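Local coordinates for transcriptional regulator, LacI family protein (Rhodococcus jostii, PDB 3K9C) that probably regulates transcription as a LacI-family DNA-binding factor, its periplasmic-binding-protein-like core likely sensing a small effector, at residues M45-A48 against S52-E55; G104-D109 against A244-D249; H120-G125 against D152-S157; A141-G146 against V218-S223. All coordinates share one frame; numbering follows the deposited sequence.

Interaction 1 (M45-A48 against S52-E55); sequences MLSA and SRAE
Arg53 reaches back from the loop after strand 42-49 and takes hold of the end of that strand with one edge of its guanidinium. The hydrogen bonds centre on the carbonyl of Ala48. Arg53 NE approaches Ala48 O in the carbonyl plane at 2.7 Å, and NH2 bonds the same oxygen at 2.9 Å, tilted somewhat out of that plane. The grip is side-on, two nitrogens on one acceptor, which keeps the carbonyl oxygen near the guanidinium plane. NH2 also makes a weak bond to Ser47 OG, 2.7 Å long but bent to 128° at the hydrogen. That hydroxyl has its firmer partner elsewhere, in Ala58 O.

The contact is thus essentially polar, and it is the bend of the arginine chain at chi3 (93°) that swings NE and NH2 round to the strand. A leucine in place of Arg53 would probably leave the Ala48 carbonyl without the two guanidinium donors and let the loop drift from the strand end.

Strand 42-49 lies at one edge of its sheet within the chain, hydrogen-bonded to strand 13-20 through Met45 (selenomethionine) and Ser47. Helix 55-63, whose N-cap is Ala54, packs against it: Met45 and Ser47 rest on Leu62, and Arg53 touches Ala58. The second subunit borders the same place, where Tyr34 of that subunit makes a cation-pi contact with Arg53 and bonds Ala48 N through its hydroxyl, so the turn from strand to helix also belongs to the dimer interface.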
loop_
_atom_site.group_PDB
_atom_site.type_symbol
_atom_site.label_atom_id
_atom_site.label_comp_id
_atom_site.label_asym_id
_atom_site.label_seq_id
_atom_site.Cartn_x
_atom_site.Cartn_y
_atom_site.Cartn_z
HETATM N N MSE B 45 -13.297 1.453 14.343
HETATM C CA MSE B 45 -13.105 0.025 14.204
HETATM C C MSE B 45 -13.011 -0.251 12.703
HETATM O O MSE B 45 -13.960 -0.018 11.966
HETATM C CB MSE B 45 -14.282 -0.740 14.803
HETATM C CG MSE B 45 -13.906 -2.132 15.243
HETATM SE SE MSE B 45 -15.370 -3.358 14.963
HETATM C CE MSE B 45 -14.545 -4.501 13.623
ATOM N N LEU B 46 -11.850 -0.711 12.262
ATOM C CA LEU B 46 -11.637 -1.027 10.859
ATOM C C LEU B 46 -12.037 -2.467 10.607
ATOM O O LEU B 46 -11.929 -3.311 11.492
ATOM C CB LEU B 46 -10.160 -0.909 10.500
ATOM C CG LEU B 46 -9.404 0.376 10.788
ATOM C CD1 LEU B 46 -7.911 0.124 10.598
ATOM C CD2 LEU B 46 -9.912 1.464 9.877
ATOM N N SER B 47 -12.504 -2.729 9.394
ATOM C CA SER B 47 -12.858 -4.070 8.951
ATOM C C SER B 47 -12.346 -4.022 7.526
ATOM O O SER B 47 -12.846 -3.242 6.706
ATOM C CB SER B 47 -14.364 -4.295 8.964
ATOM O OG SER B 47 -14.653 -5.635 8.596
ATOM N N ALA B 48 -11.347 -4.844 7.227
ATOM C CA ALA B 48 -10.735 -4.817 5.909
ATOM C C ALA B 48 -11.305 -5.737 4.843
ATOM O O ALA B 48 -11.756 -6.849 5.123
ATOM C CB ALA B 48 -9.237 -5.072 6.044
ATOM N N SER B 52 -9.185 -12.392 -0.362
ATOM C CA SER B 52 -9.717 -13.535 0.368
ATOM C C SER B 52 -10.720 -13.137 1.441
ATOM O O SER B 52 -11.095 -13.958 2.270
ATOM C CB SER B 52 -8.580 -14.355 1.001
ATOM O OG SER B 52 -7.899 -13.634 2.010
ATOM N N ARG B 53 -11.150 -11.877 1.444
ATOM C CA ARG B 53 -12.130 -11.446 2.439
ATOM C C ARG B 53 -13.134 -10.480 1.832
ATOM O O ARG B 53 -12.922 -9.265 1.827
ATOM C CB ARG B 53 -11.446 -10.807 3.658
ATOM C CG ARG B 53 -12.293 -10.967 4.928
ATOM C CD ARG B 53 -11.583 -10.568 6.212
ATOM N NE ARG B 53 -11.861 -9.182 6.546
ATOM C CZ ARG B 53 -12.601 -8.778 7.572
ATOM N NH1 ARG B 53 -13.148 -9.655 8.398
ATOM N NH2 ARG B 53 -12.807 -7.487 7.756
ATOM N N ALA B 54 -14.229 -11.039 1.325
ATOM C CA ALA B 54 -15.285 -10.258 0.683
ATOM C C ALA B 54 -15.816 -9.112 1.530
ATOM O O ALA B 54 -15.861 -9.193 2.766
ATOM C CB ALA B 54 -16.437 -11.178 0.279
ATOM N N GLU B 55 -16.218 -8.041 0.853
ATOM C CA GLU B 55 -16.758 -6.878 1.534
ATOM C C GLU B 55 -17.987 -7.266 2.345
ATOM O O GLU B 55 -18.291 -6.649 3.367
ATOM C CB GLU B 55 -17.111 -5.781 0.531
ATOM C CG GLU B 55 -17.865 -4.621 1.161
ATOM C CD GLU B 55 -17.957 -3.421 0.252
ATOM O OE1 GLU B 55 -18.130 -3.624 -0.970
ATOM O OE2 GLU B 55 -17.867 -2.278 0.763
#

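Interaction 2 (G104-D109 against A244-D249); sequences GAVRGD and AEAAVD
Strand 104-108 and helix 240-255 come closest where Val106 faces Ala247, their CA atoms 5.8 Å apart, a short spacing made possible by the small residues on the helix. Val106 carries the strand's side of the contact, with its CB directed at the helix, and its two methyls divide the work. CG1, anti to the backbone N (chi1 171°), meets the methyl of Ala246, with Val106 CG1 and Ala246 CB 3.8 Å apart. CG2 sits over the helix backbone instead: it is 3.8 Å from Ala247 CA, while the Ala247 methyl stands farther off, 4.4 Å from Val106 CG2. The valine therefore straddles the backbone between two consecutive alanines, and the contact is van der Waals packing, mostly of methyl groups.

Around this point the sheet and helix continue the same packing. Leu92 of strand 91-94 touches both Val106 and Ala247, and Val94 also meets Ala247, so the helix covers neighbouring strands together. On its other side the helix meets helix 24-39, with Val248 resting on Ile33 and Ala36; salt bridges from Glu245 to Arg39 and from Asp249 to Arg40 join the two helices near the surface.

A helix laid on a largely parallel sheet, with alanines allowing close approach, is consistent with the three-layer alpha/beta/alpha sandwich of the periplasmic-binding-protein fold. Here a helix from late in the chain covers a sheet built mostly from its early part, as expected of a lobe whose chain leaves and returns.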
loop_
_atom_site.group_PDB
_atom_site.type_symbol
_atom_site.label_atom_id
_atom_site.label_comp_id
_atom_site.label_asym_id
_atom_site.label_seq_id
_atom_site.Cartn_x
_atom_site.Cartn_y
_atom_site.Cartn_z
ATOM N N GLY B 104 -26.092 8.230 3.454
ATOM C CA GLY B 104 -25.294 9.398 3.123
ATOM C C GLY B 104 -24.068 9.102 2.279
ATOM O O GLY B 104 -23.635 7.960 2.167
ATOM N N ALA B 105 -23.506 10.143 1.679
ATOM C CA ALA B 105 -22.322 9.984 0.857
ATOM C C ALA B 105 -21.475 11.239 0.892
ATOM O O ALA B 105 -21.986 12.353 1.018
ATOM C CB ALA B 105 -22.714 9.670 -0.561
ATOM N N VAL B 106 -20.168 11.034 0.802
ATOM C CA VAL B 106 -19.180 12.100 0.789
ATOM C C VAL B 106 -18.207 11.671 -0.307
ATOM O O VAL B 106 -17.455 10.703 -0.145
ATOM C CB VAL B 106 -18.453 12.203 2.144
ATOM C CG1 VAL B 106 -17.292 13.164 2.040
ATOM C CG2 VAL B 106 -19.431 12.673 3.221
ATOM N N ARG B 107 -18.239 12.385 -1.427
ATOM C CA ARG B 107 -17.407 12.061 -2.578
ATOM C C ARG B 107 -16.876 13.299 -3.284
ATOM O O ARG B 107 -17.359 14.417 -3.065
ATOM C CB ARG B 107 -18.234 11.232 -3.563
ATOM C CG ARG B 107 -19.498 11.946 -4.034
ATOM C CD ARG B 107 -20.566 10.962 -4.474
ATOM N NE ARG B 107 -21.788 11.621 -4.924
ATOM C CZ ARG B 107 -21.930 12.234 -6.096
ATOM N NH1 ARG B 107 -20.923 12.278 -6.959
ATOM N NH2 ARG B 107 -23.083 12.818 -6.401
ATOM N N GLY B 108 -15.879 13.086 -4.137
ATOM C CA GLY B 108 -15.303 14.185 -4.885
ATOM C C GLY B 108 -16.055 14.371 -6.188
ATOM O O GLY B 108 -16.752 13.462 -6.652
ATOM N N ASP B 109 -15.930 15.554 -6.776
ATOM C CA ASP B 109 -16.594 15.841 -8.039
ATOM C C ASP B 109 -15.704 15.288 -9.159
ATOM O O ASP B 109 -14.917 16.026 -9.752
ATOM C CB ASP B 109 -16.765 17.354 -8.206
ATOM C CG ASP B 109 -17.738 17.714 -9.321
ATOM O OD1 ASP B 109 -17.720 17.045 -10.380
ATOM O OD2 ASP B 109 -18.515 18.674 -9.131
ATOM N N ALA B 244 -12.321 13.061 4.844
ATOM C CA ALA B 244 -12.420 12.243 6.053
ATOM C C ALA B 244 -13.239 12.947 7.136
ATOM O O ALA B 244 -14.089 12.331 7.781
ATOM C CB ALA B 244 -11.030 11.922 6.585
ATOM N N GLU B 245 -12.979 14.239 7.342
ATOM C CA GLU B 245 -13.704 15.008 8.353
ATOM C C GLU B 245 -15.184 15.083 8.007
ATOM O O GLU B 245 -16.038 14.986 8.885
ATOM C CB GLU B 245 -13.150 16.436 8.463
ATOM C CG GLU B 245 -11.687 16.533 8.827
ATOM C CD GLU B 245 -11.313 17.916 9.344
ATOM O OE1 GLU B 245 -11.806 18.293 10.430
ATOM O OE2 GLU B 245 -10.530 18.626 8.672
ATOM N N ALA B 246 -15.478 15.265 6.723
ATOM C CA ALA B 246 -16.852 15.360 6.247
ATOM C C ALA B 246 -17.585 14.031 6.416
ATOM O O ALA B 246 -18.767 14.001 6.776
ATOM C CB ALA B 246 -16.865 15.781 4.795
ATOM N N ALA B 247 -16.885 12.930 6.158
ATOM C CA ALA B 247 -17.486 11.615 6.302
ATOM C C ALA B 247 -17.834 11.363 7.773
ATOM O O ALA B 247 -18.926 10.871 8.083
ATOM C CB ALA B 247 -16.528 10.543 5.783
ATOM N N VAL B 248 -16.906 11.696 8.671
ATOM C CA VAL B 248 -17.136 11.512 10.104
ATOM C C VAL B 248 -18.301 12.388 10.591
ATOM O O VAL B 248 -19.160 11.908 11.331
ATOM C CB VAL B 248 -15.860 11.835 10.946
ATOM C CG1 VAL B 248 -16.218 11.963 12.426
ATOM C CG2 VAL B 248 -14.838 10.723 10.786
ATOM N N ASP B 249 -18.327 13.659 10.182
ATOM C CA ASP B 249 -19.402 14.575 10.582
ATOM C C ASP B 249 -20.745 14.118 10.029
ATOM O O ASP B 249 -21.760 14.186 10.716
ATOM C CB ASP B 249 -19.123 15.998 10.100
ATOM C CG ASP B 249 -18.014 16.675 10.883
ATOM O OD1 ASP B 249 -18.011 16.556 12.127
ATOM O OD2 ASP B 249 -17.153 17.337 10.258
#

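Interaction 3 (H120-G125 against D152-S157); sequences HLTELG and DRHGLS
Thr122 lies over one face of the His154 imidazole, and that placement sets the contact. Its methyl CG2 is 4.0 Å from the centroid of the His154 ring and 17° off the ring normal, a CH-pi contact over the face. The hydroxyl hangs over the same ring nearer its rim, with Thr122 OG1 2.9 Å from His154 NE2. Both groups have hydrogen bonds to carbonyls in the preceding turn of the chain: OG1 is hydrogen-bonded to Val118 O and shares the hydroxyl with Asp119 O, and His154 ND1 bonds Ala150 O, which fixes the imidazole's rotation. For Thr122, chi1 of 55° sets OG1 between the backbone N and the carbonyl carbon, where it reaches the helix carbonyls and still overhangs the NE2-CD2 side of the ring, with CG2 beside it over the face.

The methyl has a second neighbour in Leu156, whose CD1 comes within 3.7 Å of Thr122 CG2. It is thus held between the histidine face and the leucine branch. An alanine in place of His154 would probably uncover the threonine methyl on that side and leave Ala150 O without its imidazole partner.

Each segment closes a helix with a Schellman motif, in which Gly125 and Gly155 are the C-prime residues. Thr122, set against His154 and Leu156, joins the C-terminal ends of helices 110-123 and 140-153. Beneath them runs the parallel sheet: Thr122 also touches Ile129 of strand 129-133, Leu121 packs on Ala188 and Val190 of strand 188-191, and His154 leans on Asp119 one turn back along helix 110-123.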
loop_
_atom_site.group_PDB
_atom_site.type_symbol
_atom_site.label_atom_id
_atom_site.label_comp_id
_atom_site.label_asym_id
_atom_site.label_seq_id
_atom_site.Cartn_x
_atom_site.Cartn_y
_atom_site.Cartn_z
ATOM N N HIS B 120 -5.767 21.382 -17.969
ATOM C CA HIS B 120 -4.336 21.548 -17.749
ATOM C C HIS B 120 -3.534 21.090 -18.963
ATOM O O HIS B 120 -2.615 21.783 -19.406
ATOM C CB HIS B 120 -3.905 20.757 -16.503
ATOM C CG HIS B 120 -2.422 20.659 -16.327
ATOM N ND1 HIS B 120 -1.621 21.763 -16.138
ATOM C CD2 HIS B 120 -1.598 19.588 -16.316
ATOM C CE1 HIS B 120 -0.364 21.375 -16.019
ATOM N NE2 HIS B 120 -0.322 20.059 -16.125
ATOM N N LEU B 121 -3.881 19.921 -19.501
ATOM C CA LEU B 121 -3.175 19.372 -20.659
ATOM C C LEU B 121 -3.412 20.141 -21.962
ATOM O O LEU B 121 -2.483 20.348 -22.739
ATOM C CB LEU B 121 -3.542 17.898 -20.854
ATOM C CG LEU B 121 -3.010 16.957 -19.767
ATOM C CD1 LEU B 121 -3.673 15.590 -19.909
ATOM C CD2 LEU B 121 -1.482 16.858 -19.862
ATOM N N THR B 122 -4.643 20.559 -22.218
ATOM C CA THR B 122 -4.894 21.301 -23.443
ATOM C C THR B 122 -4.185 22.661 -23.321
ATOM O O THR B 122 -3.583 23.142 -24.287
ATOM C CB THR B 122 -6.425 21.449 -23.707
ATOM O OG1 THR B 122 -7.061 22.052 -22.576
ATOM C CG2 THR B 122 -7.063 20.059 -23.947
ATOM N N GLU B 123 -4.205 23.252 -22.124
ATOM C CA GLU B 123 -3.535 24.535 -21.910
ATOM C C GLU B 123 -2.043 24.421 -22.206
ATOM O O GLU B 123 -1.409 25.408 -22.575
ATOM C CB GLU B 123 -3.727 25.032 -20.472
ATOM C CG GLU B 123 -3.173 26.442 -20.233
ATOM C CD GLU B 123 -3.251 26.887 -18.774
ATOM O OE1 GLU B 123 -4.375 26.997 -18.235
ATOM O OE2 GLU B 123 -2.186 27.125 -18.166
ATOM N N LEU B 124 -1.481 23.223 -22.034
ATOM C CA LEU B 124 -0.060 22.993 -22.314
ATOM C C LEU B 124 0.129 22.623 -23.786
ATOM O O LEU B 124 1.231 22.273 -24.220
ATOM C CB LEU B 124 0.513 21.884 -21.412
ATOM C CG LEU B 124 0.981 22.287 -20.003
ATOM C CD1 LEU B 124 1.214 21.040 -19.140
ATOM C CD2 LEU B 124 2.265 23.114 -20.108
ATOM N N GLY B 125 -0.962 22.688 -24.547
ATOM C CA GLY B 125 -0.893 22.404 -25.972
ATOM C C GLY B 125 -1.240 21.018 -26.478
ATOM O O GLY B 125 -1.227 20.792 -27.685
ATOM N N ASP B 152 -14.471 17.199 -25.704
ATOM C CA ASP B 152 -15.423 17.737 -26.662
ATOM C C ASP B 152 -15.521 19.258 -26.536
ATOM O O ASP B 152 -15.649 19.964 -27.537
ATOM C CB ASP B 152 -16.793 17.082 -26.445
ATOM C CG ASP B 152 -17.788 17.416 -27.545
ATOM O OD1 ASP B 152 -17.375 17.583 -28.716
ATOM O OD2 ASP B 152 -18.992 17.489 -27.233
ATOM N N ARG B 153 -15.434 19.758 -25.305
ATOM C CA ARG B 153 -15.505 21.195 -25.055
ATOM C C ARG B 153 -14.326 21.916 -25.706
ATOM O O ARG B 153 -14.432 23.091 -26.059
ATOM C CB ARG B 153 -15.501 21.481 -23.551
ATOM C CG ARG B 153 -16.670 22.339 -23.083
ATOM C CD ARG B 153 -16.443 22.899 -21.684
ATOM N NE ARG B 153 -16.202 21.857 -20.688
ATOM C CZ ARG B 153 -17.071 20.902 -20.370
ATOM N NH1 ARG B 153 -18.257 20.843 -20.971
ATOM N NH2 ARG B 153 -16.757 20.008 -19.442
ATOM N N HIS B 154 -13.202 21.218 -25.852
ATOM C CA HIS B 154 -12.022 21.807 -26.470
ATOM C C HIS B 154 -11.938 21.510 -27.963
ATOM O O HIS B 154 -10.941 21.837 -28.601
ATOM C CB HIS B 154 -10.733 21.310 -25.806
ATOM C CG HIS B 154 -10.472 21.899 -24.452
ATOM N ND1 HIS B 154 -11.071 21.426 -23.305
ATOM C CD2 HIS B 154 -9.678 22.925 -24.066
ATOM C CE1 HIS B 154 -10.657 22.135 -22.269
ATOM N NE2 HIS B 154 -9.811 23.052 -22.704
ATOM N N GLY B 155 -12.978 20.891 -28.515
ATOM C CA GLY B 155 -12.983 20.567 -29.934
ATOM C C GLY B 155 -12.025 19.443 -30.285
ATOM O O GLY B 155 -11.512 19.374 -31.407
ATOM N N LEU B 156 -11.798 18.542 -29.333
ATOM C CA LEU B 156 -10.868 17.438 -29.536
ATOM C C LEU B 156 -11.495 16.037 -29.516
ATOM O O LEU B 156 -10.790 15.044 -29.325
ATOM C CB LEU B 156 -9.755 17.522 -28.480
ATOM C CG LEU B 156 -9.005 18.860 -28.363
ATOM C CD1 LEU B 156 -7.949 18.770 -27.262
ATOM C CD2 LEU B 156 -8.343 19.210 -29.701
ATOM N N SER B 157 -12.808 15.947 -29.715
ATOM C CA SER B 157 -13.478 14.650 -29.705
ATOM C C SER B 157 -12.885 13.645 -30.695
ATOM O O SER B 157 -12.953 12.441 -30.463
ATOM C CB SER B 157 -14.975 14.812 -29.993
ATOM O OG SER B 157 -15.660 15.371 -28.884
#

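Interaction 4 (A141-G146 against V218-S223); sequences ADRRAG and VGYDDS. With GOL (glycerol), chain D.
The glycerol hydroxyl O2 is gripped by two nitrogens of Arg143: NH1 and NH2 each bond GOL O2 at 2.9 Å, with N-H...O angles of 140° and 144°. The oxygen sits at the edge of the guanidinium, in its plane. Asp221 OD1 also lies 2.8 Å from GOL O2. A shorter bond runs from the other end of the molecule, GOL O3 donating to Asp221 OD2 at 2.6 Å, so glycerol bridges the arginine of helix 140-153 and the aspartate of the loop after strand 216-218.

Between these segments the main direct contact is a stack. The Arg143 guanidinium lies flat on the Tyr220 ring, centres 3.5 Å apart and planes 20° from parallel, a cation-pi arrangement displaced toward the ring's rim. Arg143 NH2 comes 3.1 Å from Tyr220 CE2, and CD adds a CH-pi contact farther along the same face. The arginine chain, extended from CG to NE, reaches across from the helix, while the tyrosine comes to meet it from the opposite direction. Asp221 OD1 stays 4.0 Å from Arg143 NH2, opposite charges near each other but not a salt bridge.

Second partners hold the groups in place: Arg143 NH2 forms a salt bridge with Asp110, and Asp221 OD1 accepts a bond from Gln238, which also bonds the glycerol. Glycerol probably came from the crystallisation liquor, yet it is a small polyol met by arginine, aspartate and glutamine, with the arginine backed by an aromatic ring. That chemistry is consistent with an effector pocket for a hydroxyl-rich ligand, as in sugar-binding LacI-family relatives.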
loop_
_atom_site.group_PDB
_atom_site.type_symbol
_atom_site.label_atom_id
_atom_site.label_comp_id
_atom_site.label_asym_id
_atom_site.label_seq_id
_atom_site.Cartn_x
_atom_site.Cartn_y
_atom_site.Cartn_z
ATOM N N ALA B 141 -17.121 5.436 -14.305
ATOM C CA ALA B 141 -18.036 6.025 -15.271
ATOM C C ALA B 141 -17.958 7.552 -15.300
ATOM O O ALA B 141 -17.862 8.148 -16.371
ATOM C CB ALA B 141 -19.461 5.566 -14.983
ATOM N N ASP B 142 -17.984 8.190 -14.135
ATOM C CA ASP B 142 -17.923 9.657 -14.087
ATOM C C ASP B 142 -16.651 10.244 -14.694
ATOM O O ASP B 142 -16.711 11.203 -15.459
ATOM C CB ASP B 142 -18.072 10.160 -12.645
ATOM C CG ASP B 142 -19.521 10.208 -12.189
ATOM O OD1 ASP B 142 -20.386 9.663 -12.902
ATOM O OD2 ASP B 142 -19.794 10.788 -11.114
ATOM N N ARG B 143 -15.494 9.684 -14.357
ATOM C CA ARG B 143 -14.267 10.226 -14.920
ATOM C C ARG B 143 -14.198 9.967 -16.414
ATOM O O ARG B 143 -13.604 10.749 -17.150
ATOM C CB ARG B 143 -13.033 9.661 -14.212
ATOM C CG ARG B 143 -12.846 10.242 -12.835
ATOM C CD ARG B 143 -11.713 9.583 -12.074
ATOM N NE ARG B 143 -11.854 9.855 -10.648
ATOM C CZ ARG B 143 -11.180 9.229 -9.693
ATOM N NH1 ARG B 143 -10.299 8.284 -10.000
ATOM N NH2 ARG B 143 -11.404 9.543 -8.426
ATOM N N ARG B 144 -14.806 8.877 -16.863
ATOM C CA ARG B 144 -14.807 8.579 -18.294
ATOM C C ARG B 144 -15.709 9.590 -19.019
ATOM O O ARG B 144 -15.311 10.178 -20.018
ATOM C CB ARG B 144 -15.297 7.150 -18.552
ATOM C CG ARG B 144 -15.272 6.751 -20.022
ATOM C CD ARG B 144 -15.924 5.395 -20.246
ATOM N NE ARG B 144 -16.282 5.218 -21.651
ATOM C CZ ARG B 144 -15.549 4.561 -22.545
ATOM N NH1 ARG B 144 -14.402 3.993 -22.185
ATOM N NH2 ARG B 144 -15.955 4.493 -23.811
ATOM N N ALA B 145 -16.915 9.803 -18.502
ATOM C CA ALA B 145 -17.838 10.759 -19.113
ATOM C C ALA B 145 -17.256 12.166 -19.001
ATOM O O ALA B 145 -17.298 12.949 -19.944
ATOM C CB ALA B 145 -19.186 10.697 -18.424
ATOM N N GLY B 146 -16.709 12.485 -17.837
ATOM C CA GLY B 146 -16.117 13.793 -17.671
ATOM C C GLY B 146 -14.983 14.013 -18.653
ATOM O O GLY B 146 -14.836 15.110 -19.191
ATOM N N VAL B 218 -0.946 12.200 -16.087
ATOM C CA VAL B 218 -1.668 12.756 -14.945
ATOM C C VAL B 218 -2.353 11.611 -14.183
ATOM O O VAL B 218 -2.970 10.726 -14.795
ATOM C CB VAL B 218 -2.768 13.745 -15.380
ATOM C CG1 VAL B 218 -3.512 14.240 -14.159
ATOM C CG2 VAL B 218 -2.161 14.904 -16.135
ATOM N N GLY B 219 -2.250 11.633 -12.859
ATOM C CA GLY B 219 -2.883 10.603 -12.057
ATOM C C GLY B 219 -4.120 11.162 -11.386
ATOM O O GLY B 219 -4.654 12.180 -11.817
ATOM N N TYR B 220 -4.580 10.500 -10.330
ATOM C CA TYR B 220 -5.746 10.960 -9.603
ATOM C C TYR B 220 -5.696 10.386 -8.186
ATOM O O TYR B 220 -5.372 9.209 -8.002
ATOM C CB TYR B 220 -7.029 10.520 -10.333
ATOM C CG TYR B 220 -8.223 11.420 -10.108
ATOM C CD1 TYR B 220 -8.727 12.219 -11.141
ATOM C CD2 TYR B 220 -8.862 11.469 -8.870
ATOM C CE1 TYR B 220 -9.844 13.042 -10.941
ATOM C CE2 TYR B 220 -9.968 12.287 -8.658
ATOM C CZ TYR B 220 -10.451 13.070 -9.696
ATOM O OH TYR B 220 -11.522 13.903 -9.480
ATOM N N ASP B 221 -5.995 11.249 -7.209
ATOM C CA ASP B 221 -6.032 10.956 -5.764
ATOM C C ASP B 221 -5.012 11.720 -4.914
ATOM O O ASP B 221 -5.292 12.043 -3.758
ATOM C CB ASP B 221 -5.843 9.456 -5.461
ATOM C CG ASP B 221 -7.038 8.613 -5.874
ATOM O OD1 ASP B 221 -8.128 9.176 -6.112
ATOM O OD2 ASP B 221 -6.882 7.379 -5.947
ATOM N N ASP B 222 -3.843 11.999 -5.491
ATOM C CA ASP B 222 -2.742 12.666 -4.789
ATOM C C ASP B 222 -2.402 11.806 -3.578
ATOM O O ASP B 222 -2.398 12.278 -2.438
ATOM C CB ASP B 222 -3.117 14.089 -4.336
ATOM C CG ASP B 222 -1.899 14.894 -3.852
ATOM O OD1 ASP B 222 -0.778 14.627 -4.332
ATOM O OD2 ASP B 222 -2.057 15.807 -3.009
ATOM N N SER B 223 -2.127 10.533 -3.844
ATOM C CA SER B 223 -1.790 9.588 -2.792
ATOM C C SER B 223 -0.276 9.579 -2.605
ATOM O O SER B 223 0.440 10.261 -3.335
ATOM C CB SER B 223 -2.299 8.189 -3.162
ATOM O OG SER B 223 -1.589 7.656 -4.261
HETATM C C1 GOL D . -11.673 6.960 -6.479
HETATM O O1 GOL D . -12.190 7.687 -5.582
HETATM C C2 GOL D . -10.294 6.753 -6.161
HETATM O O2 GOL D . -9.951 7.412 -7.211
HETATM C C3 GOL D . -9.520 5.433 -6.236
HETATM O O3 GOL D . -8.312 5.255 -5.957
#

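Overall arrangement
The four contacts divide between the two sheets of the chain. Interactions 1 and 2 both reach the mixed sheet, their centres about 20 Å apart, while interactions 3 and 4 share helix 140-153 beside the parallel sheet, 16 Å between centres. Interaction 4, which holds the glycerol, lies nearest the chain's centre and meets two of the others: Tyr220 OH is 4.0 Å from Asp109 O of interaction 2, and Val218 CG2 is 4.1 Å from Leu121 CD1 of interaction 3. Interactions 1 and 3 stand on opposite sides of the chain's centre, about 41 Å between their own centres; the first borders the second subunit, the other lies at the ends of helices 110-123 and 140-153.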